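Local coordinates for peptide ABC transporter, peptide-binding protein (Thermus thermophilus, PDB 2D5W), which binds oligopeptides and probably delivers them to an ABC transporter for uptake into the cell, at residues M1-N6 with W584-A589; E406-T411 with K437-P442. All coordinates share one frame; numbering follows the deposited sequence.

Contact 1 of 2, residues M1-N6 with W584-A589; sequences MGPQDN and WESRGA
Pro3, Arg587 and Trp584 carry this contact between the start of the chain and a turn near its end. Pro3 lies over one face of the Trp584 indole. Its CD sits 3.9 Å from the centroid of the six-membered ring, 17° off the ring normal, which makes a CH-pi contact. Its CG lies over Trp584 CD2 at 3.4 Å, on the side of the indole CG. Gly2 continues the cover on the same face, with its carbonyl carbon toward the rim near NE1. Gly2 CA also comes close against the indole, 3.6 Å from Trp584 CZ2. Ser586 OG meets Pro3 CB at 3.3 Å.

Arg587 takes hold of the backbone of the short helix. Its NE gives a 2.8 Å hydrogen bond to Pro3 O, and NH1 reaches the same oxygen at 3.1 Å. This is a side-on grip of two nitrogens on one acceptor, which lies almost in the guanidinium plane. NH1 also makes a weak bond to Gln4 O. A bend at chi2 (-84°) folds CD back, and the guanidinium beyond it turns its edge to the carbonyls of Pro3 and Gln4. The Asn6 amide stacks on the guanidinium with the planes 11° apart, and Asn6 CB lies over its face. Asn6 OD1 is at the indole edge. A water bridges the two segments, donating to Asn6 OD1 at 2.7 Å and accepting from Trp584 N.

Trp584 NE1 donates to Ser7 O, where the chain enters strand 7-12 of a mixed sheet. The indole also touches Val244, Asp268 and Leu560 of strand 560-561. The contact thus sets helix 2-5 against the turn that follows strand 583-584, far from the centre of the chain.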
loop_
_atom_site.group_PDB
_atom_site.type_symbol
_atom_site.label_atom_id
_atom_site.label_comp_id
_atom_site.label_asym_id
_atom_site.label_seq_id
_atom_site.Cartn_x
_atom_site.Cartn_y
_atom_site.Cartn_z
ATOM N N MET A 1 -7.262 -32.119 -2.850
ATOM C CA MET A 1 -8.329 -31.079 -2.797
ATOM C C MET A 1 -7.980 -29.910 -3.712
ATOM O O MET A 1 -8.863 -29.196 -4.184
ATOM C CB MET A 1 -8.511 -30.580 -1.362
ATOM C CG MET A 1 -9.077 -31.621 -0.401
ATOM S SD MET A 1 -8.046 -33.094 -0.226
ATOM C CE MET A 1 -8.857 -34.221 -1.369
ATOM N N GLY A 2 -6.687 -29.719 -3.952
ATOM C CA GLY A 2 -6.247 -28.646 -4.824
ATOM C C GLY A 2 -6.269 -29.133 -6.258
ATOM O O GLY A 2 -7.082 -28.672 -7.061
ATOM N N PRO A 3 -5.377 -30.071 -6.615
ATOM C CA PRO A 3 -5.319 -30.613 -7.974
ATOM C C PRO A 3 -6.609 -31.370 -8.271
ATOM O O PRO A 3 -6.980 -31.569 -9.427
ATOM C CB PRO A 3 -4.110 -31.544 -7.924
ATOM C CG PRO A 3 -3.245 -30.927 -6.867
ATOM C CD PRO A 3 -4.252 -30.572 -5.807
ATOM N N GLN A 4 -7.281 -31.789 -7.202
ATOM C CA GLN A 4 -8.531 -32.530 -7.296
ATOM C C GLN A 4 -9.569 -31.774 -8.119
ATOM O O GLN A 4 -9.987 -32.234 -9.182
ATOM C CB GLN A 4 -9.086 -32.795 -5.893
ATOM C CG GLN A 4 -10.376 -33.599 -5.871
ATOM C CD GLN A 4 -10.183 -35.028 -6.337
ATOM O OE1 GLN A 4 -9.729 -35.274 -7.454
ATOM N NE2 GLN A 4 -10.531 -35.981 -5.480
ATOM N N ASP A 5 -9.982 -30.614 -7.619
ATOM C CA ASP A 5 -10.973 -29.799 -8.310
ATOM C C ASP A 5 -10.320 -28.655 -9.081
ATOM O O ASP A 5 -11.007 -27.803 -9.643
ATOM C CB ASP A 5 -11.990 -29.240 -7.310
ATOM C CG ASP A 5 -11.346 -28.385 -6.238
ATOM O OD1 ASP A 5 -12.080 -27.872 -5.368
ATOM O OD2 ASP A 5 -10.108 -28.227 -6.263
ATOM N N ASN A 6 -8.991 -28.647 -9.097
ATOM C CA ASN A 6 -8.227 -27.629 -9.808
ATOM C C ASN A 6 -8.540 -26.220 -9.308
ATOM O O ASN A 6 -8.922 -25.337 -10.083
ATOM C CB ASN A 6 -8.512 -27.731 -11.309
ATOM C CG ASN A 6 -7.400 -27.154 -12.147
ATOM O OD1 ASN A 6 -6.382 -26.711 -11.620
ATOM N ND2 ASN A 6 -7.581 -27.160 -13.463
ATOM N N TRP A 584 -1.330 -26.492 -10.597
ATOM C CA TRP A 584 -0.824 -27.722 -10.014
ATOM C C TRP A 584 -0.030 -28.528 -11.035
ATOM O O TRP A 584 -0.517 -28.799 -12.133
ATOM C CB TRP A 584 -1.998 -28.547 -9.487
ATOM C CG TRP A 584 -2.806 -27.817 -8.452
ATOM C CD1 TRP A 584 -4.006 -27.190 -8.630
ATOM C CD2 TRP A 584 -2.432 -27.591 -7.088
ATOM N NE1 TRP A 584 -4.403 -26.585 -7.458
ATOM C CE2 TRP A 584 -3.453 -26.814 -6.498
ATOM C CE3 TRP A 584 -1.331 -27.967 -6.310
ATOM C CZ2 TRP A 584 -3.404 -26.407 -5.161
ATOM C CZ3 TRP A 584 -1.282 -27.563 -4.980
ATOM C CH2 TRP A 584 -2.314 -26.789 -4.421
ATOM N N GLU A 585 1.189 -28.914 -10.678
ATOM C CA GLU A 585 2.018 -29.679 -11.601
ATOM C C GLU A 585 1.364 -30.987 -12.040
ATOM O O GLU A 585 1.530 -31.404 -13.187
ATOM C CB GLU A 585 3.391 -29.960 -10.984
ATOM C CG GLU A 585 4.154 -28.698 -10.625
ATOM C CD GLU A 585 5.607 -28.960 -10.274
ATOM O OE1 GLU A 585 6.471 -28.821 -11.167
ATOM O OE2 GLU A 585 5.884 -29.306 -9.107
ATOM N N SER A 586 0.614 -31.628 -11.147
ATOM C CA SER A 586 -0.037 -32.892 -11.487
ATOM C C SER A 586 -1.167 -32.699 -12.498
ATOM O O SER A 586 -1.697 -33.672 -13.038
ATOM C CB SER A 586 -0.557 -33.592 -10.228
ATOM O OG SER A 586 -1.582 -32.848 -9.603
ATOM N N ARG A 587 -1.529 -31.441 -12.745
ATOM C CA ARG A 587 -2.557 -31.092 -13.724
ATOM C C ARG A 587 -1.866 -30.723 -15.036
ATOM O O ARG A 587 -2.517 -30.497 -16.057
ATOM C CB ARG A 587 -3.380 -29.896 -13.237
ATOM C CG ARG A 587 -4.508 -30.252 -12.293
ATOM C CD ARG A 587 -5.739 -30.679 -13.069
ATOM N NE ARG A 587 -6.836 -31.054 -12.185
ATOM C CZ ARG A 587 -8.070 -31.324 -12.600
ATOM N NH1 ARG A 587 -9.007 -31.661 -11.724
ATOM N NH2 ARG A 587 -8.369 -31.249 -13.890
ATOM N N GLY A 588 -0.540 -30.656 -14.999
ATOM C CA GLY A 588 0.209 -30.310 -16.191
ATOM C C GLY A 588 0.763 -28.898 -16.174
ATOM O O GLY A 588 1.421 -28.483 -17.125
ATOM N N ALA A 589 0.500 -28.153 -15.104
ATOM C CA ALA A 589 1.002 -26.784 -15.007
ATOM C C ALA A 589 2.524 -26.802 -15.127
ATOM O O ALA A 589 3.198 -27.591 -14.461
ATOM C CB ALA A 589 0.583 -26.161 -13.686
HETATM O O HOH W 1 -3.724 -26.537 -12.140
#

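Contact 2 of 2, residues E406-T411 with K437-P442; sequences EIEYVT and KINNAP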
loop_
_atom_site.group_PDB
_atom_site.type_symbol
_atom_site.label_atom_id
_atom_site.label_comp_id
_atom_site.label_asym_id
_atom_site.label_seq_id
_atom_site.Cartn_x
_atom_site.Cartn_y
_atom_site.Cartn_z
ATOM N N GLU A 406 -2.009 10.604 28.177
ATOM C CA GLU A 406 -2.638 9.335 27.838
ATOM C C GLU A 406 -2.804 9.493 26.336
ATOM O O GLU A 406 -3.528 10.379 25.873
ATOM C CB GLU A 406 -4.004 9.184 28.500
ATOM C CG GLU A 406 -4.719 7.901 28.104
ATOM C CD GLU A 406 -6.104 7.789 28.705
ATOM O OE1 GLU A 406 -6.214 7.781 29.949
ATOM O OE2 GLU A 406 -7.080 7.712 27.933
ATOM N N ILE A 407 -2.120 8.647 25.577
ATOM C CA ILE A 407 -2.148 8.742 24.128
ATOM C C ILE A 407 -2.842 7.553 23.477
ATOM O O ILE A 407 -2.660 6.408 23.892
ATOM C CB ILE A 407 -0.693 8.885 23.602
ATOM C CG1 ILE A 407 -0.686 9.186 22.105
ATOM C CG2 ILE A 407 0.107 7.625 23.920
ATOM C CD1 ILE A 407 0.682 9.572 21.578
ATOM N N GLU A 408 -3.654 7.832 22.464
ATOM C CA GLU A 408 -4.360 6.781 21.746
ATOM C C GLU A 408 -3.338 5.978 20.946
ATOM O O GLU A 408 -2.397 6.543 20.393
ATOM C CB GLU A 408 -5.399 7.388 20.798
ATOM C CG GLU A 408 -6.247 6.343 20.080
ATOM C CD GLU A 408 -7.216 6.942 19.075
ATOM O OE1 GLU A 408 -8.436 6.736 19.233
ATOM O OE2 GLU A 408 -6.762 7.607 18.120
ATOM N N TYR A 409 -3.518 4.662 20.895
ATOM C CA TYR A 409 -2.610 3.783 20.156
ATOM C C TYR A 409 -3.485 2.824 19.361
ATOM O O TYR A 409 -4.080 1.887 19.907
ATOM C CB TYR A 409 -1.707 3.038 21.145
ATOM C CG TYR A 409 -0.495 2.317 20.579
ATOM C CD1 TYR A 409 0.520 1.895 21.436
ATOM C CD2 TYR A 409 -0.377 2.009 19.221
ATOM C CE1 TYR A 409 1.620 1.189 20.969
ATOM C CE2 TYR A 409 0.731 1.291 18.739
ATOM C CZ TYR A 409 1.723 0.886 19.626
ATOM O OH TYR A 409 2.821 0.169 19.201
ATOM N N VAL A 410 -3.569 3.093 18.065
ATOM C CA VAL A 410 -4.383 2.320 17.142
ATOM C C VAL A 410 -3.578 1.365 16.279
ATOM O O VAL A 410 -2.495 1.701 15.816
ATOM C CB VAL A 410 -5.132 3.258 16.156
ATOM C CG1 VAL A 410 -5.943 2.444 15.160
ATOM C CG2 VAL A 410 -6.013 4.223 16.919
ATOM N N THR A 411 -4.103 0.162 16.086
ATOM C CA THR A 411 -3.488 -0.777 15.163
ATOM C C THR A 411 -4.568 -1.751 14.716
ATOM O O THR A 411 -5.729 -1.637 15.124
ATOM C CB THR A 411 -2.259 -1.528 15.748
ATOM O OG1 THR A 411 -1.510 -2.092 14.660
ATOM C CG2 THR A 411 -2.674 -2.647 16.696
ATOM N N LYS A 437 -3.793 4.259 25.478
ATOM C CA LYS A 437 -5.184 3.852 25.373
ATOM C C LYS A 437 -5.304 3.091 24.063
ATOM O O LYS A 437 -5.265 3.677 22.980
ATOM C CB LYS A 437 -6.120 5.060 25.361
ATOM C CG LYS A 437 -7.592 4.674 25.284
ATOM C CD LYS A 437 -8.500 5.891 25.326
ATOM C CE LYS A 437 -9.967 5.487 25.285
ATOM N NZ LYS A 437 -10.304 4.721 24.053
ATOM N N ILE A 438 -5.426 1.776 24.172
ATOM C CA ILE A 438 -5.539 0.913 23.008
ATOM C C ILE A 438 -6.880 1.109 22.315
ATOM O O ILE A 438 -7.926 1.126 22.961
ATOM C CB ILE A 438 -5.415 -0.573 23.414
ATOM C CG1 ILE A 438 -4.114 -0.799 24.188
ATOM C CG2 ILE A 438 -5.470 -1.460 22.178
ATOM C CD1 ILE A 438 -2.860 -0.495 23.399
ATOM N N ASN A 439 -6.850 1.268 20.999
ATOM C CA ASN A 439 -8.076 1.435 20.230
ATOM C C ASN A 439 -7.866 0.790 18.870
ATOM O O ASN A 439 -7.552 1.460 17.888
ATOM C CB ASN A 439 -8.420 2.917 20.078
ATOM C CG ASN A 439 -9.695 3.132 19.298
ATOM O OD1 ASN A 439 -10.541 2.239 19.219
ATOM N ND2 ASN A 439 -9.851 4.319 18.724
ATOM N N ASN A 440 -8.041 -0.526 18.827
ATOM C CA ASN A 440 -7.832 -1.288 17.607
ATOM C C ASN A 440 -9.119 -1.654 16.887
ATOM O O ASN A 440 -10.190 -1.732 17.492
ATOM C CB ASN A 440 -7.057 -2.569 17.922
ATOM C CG ASN A 440 -5.741 -2.302 18.630
ATOM O OD1 ASN A 440 -5.159 -1.219 18.517
ATOM N ND2 ASN A 440 -5.253 -3.302 19.353
ATOM N N ALA A 441 -8.999 -1.886 15.586
ATOM C CA ALA A 441 -10.137 -2.264 14.758
ATOM C C ALA A 441 -9.604 -3.025 13.549
ATOM O O ALA A 441 -8.399 -3.037 13.299
ATOM C CB ALA A 441 -10.911 -1.016 14.319
ATOM N N PRO A 442 -10.488 -3.674 12.782
ATOM C CA PRO A 442 -10.040 -4.425 11.604
ATOM C C PRO A 442 -9.416 -3.551 10.521
ATOM O O PRO A 442 -9.683 -2.348 10.437
ATOM C CB PRO A 442 -11.323 -5.086 11.097
ATOM C CG PRO A 442 -12.189 -5.176 12.313
ATOM C CD PRO A 442 -11.934 -3.860 13.002
#
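Glu408 and Asn439 both hold CG anti to the backbone N (chi1 -176° and -179°), and their polar ends meet beside the paired backbones. Asn439 ND2 donates to Glu408 OE1 at 2.8 Å. It comes from above the carboxylate plane, while OE1 lies close to the amide plane. The other oxygen, Glu408 OE2, takes the backbone N-H of Thr461. Lys437 is extended as far as CE and passes Glu406, whose OE2 lies 3.5 Å from Lys437 CD. This is a contact with the aliphatic part of the lysine; its NZ is 5.9 Å from Glu406 OE2.

The backbones run parallel. Lys437 N bonds to Ile407 O at 2.9 Å, Tyr409 N to Lys437 O, and Asn439 N to Tyr409 O. Strands 401-410 and 435-438 are joined through helix 416-431, and the three form a beta-alpha-beta unit. Tyr409 and Ile438 share the face opposite Glu408 and Lys437. Tyr409 also touches Gln422 and Phe425 of that helix, and its OH bonds to Glu465.

Further along, a side chain joins the pairing: Asn440 OD1 accepts a weak 3.0 Å bond from Thr411 N, and Asn440 ND2 is held by Gln422. Ala441 N bonds weakly to Thr411 O at 3.3 Å. Val410 straddles Asn439 O, with CG1 and CG2 each 3.3 Å from that oxygen. Pro442 then takes the N-cap position of helix 443-446, and Val446 of that helix packs against Val410 and Ala441.

In the fold
The two contacts do not touch: their centres are about 44 Å apart and their nearest atoms about 28 Å. Contact 2 is nested within the chain loop that contact 1 closes. Contact 1 joins residues 578 apart in sequence and lies farther from the chain centre. It relies on side chains, with ring packing and an arginine grip on backbone carbonyls. Contact 2 joins neighbouring strands, 26 residues apart, mainly by backbone bonds. Both are partly buried. In contact 1 buried Trp584 meets exposed Arg587; in contact 2 Tyr409 is buried while Lys437 is exposed. Contact 1 sets a short helix against a turn, contact 2 lies within a sheet, and they hold no element in common.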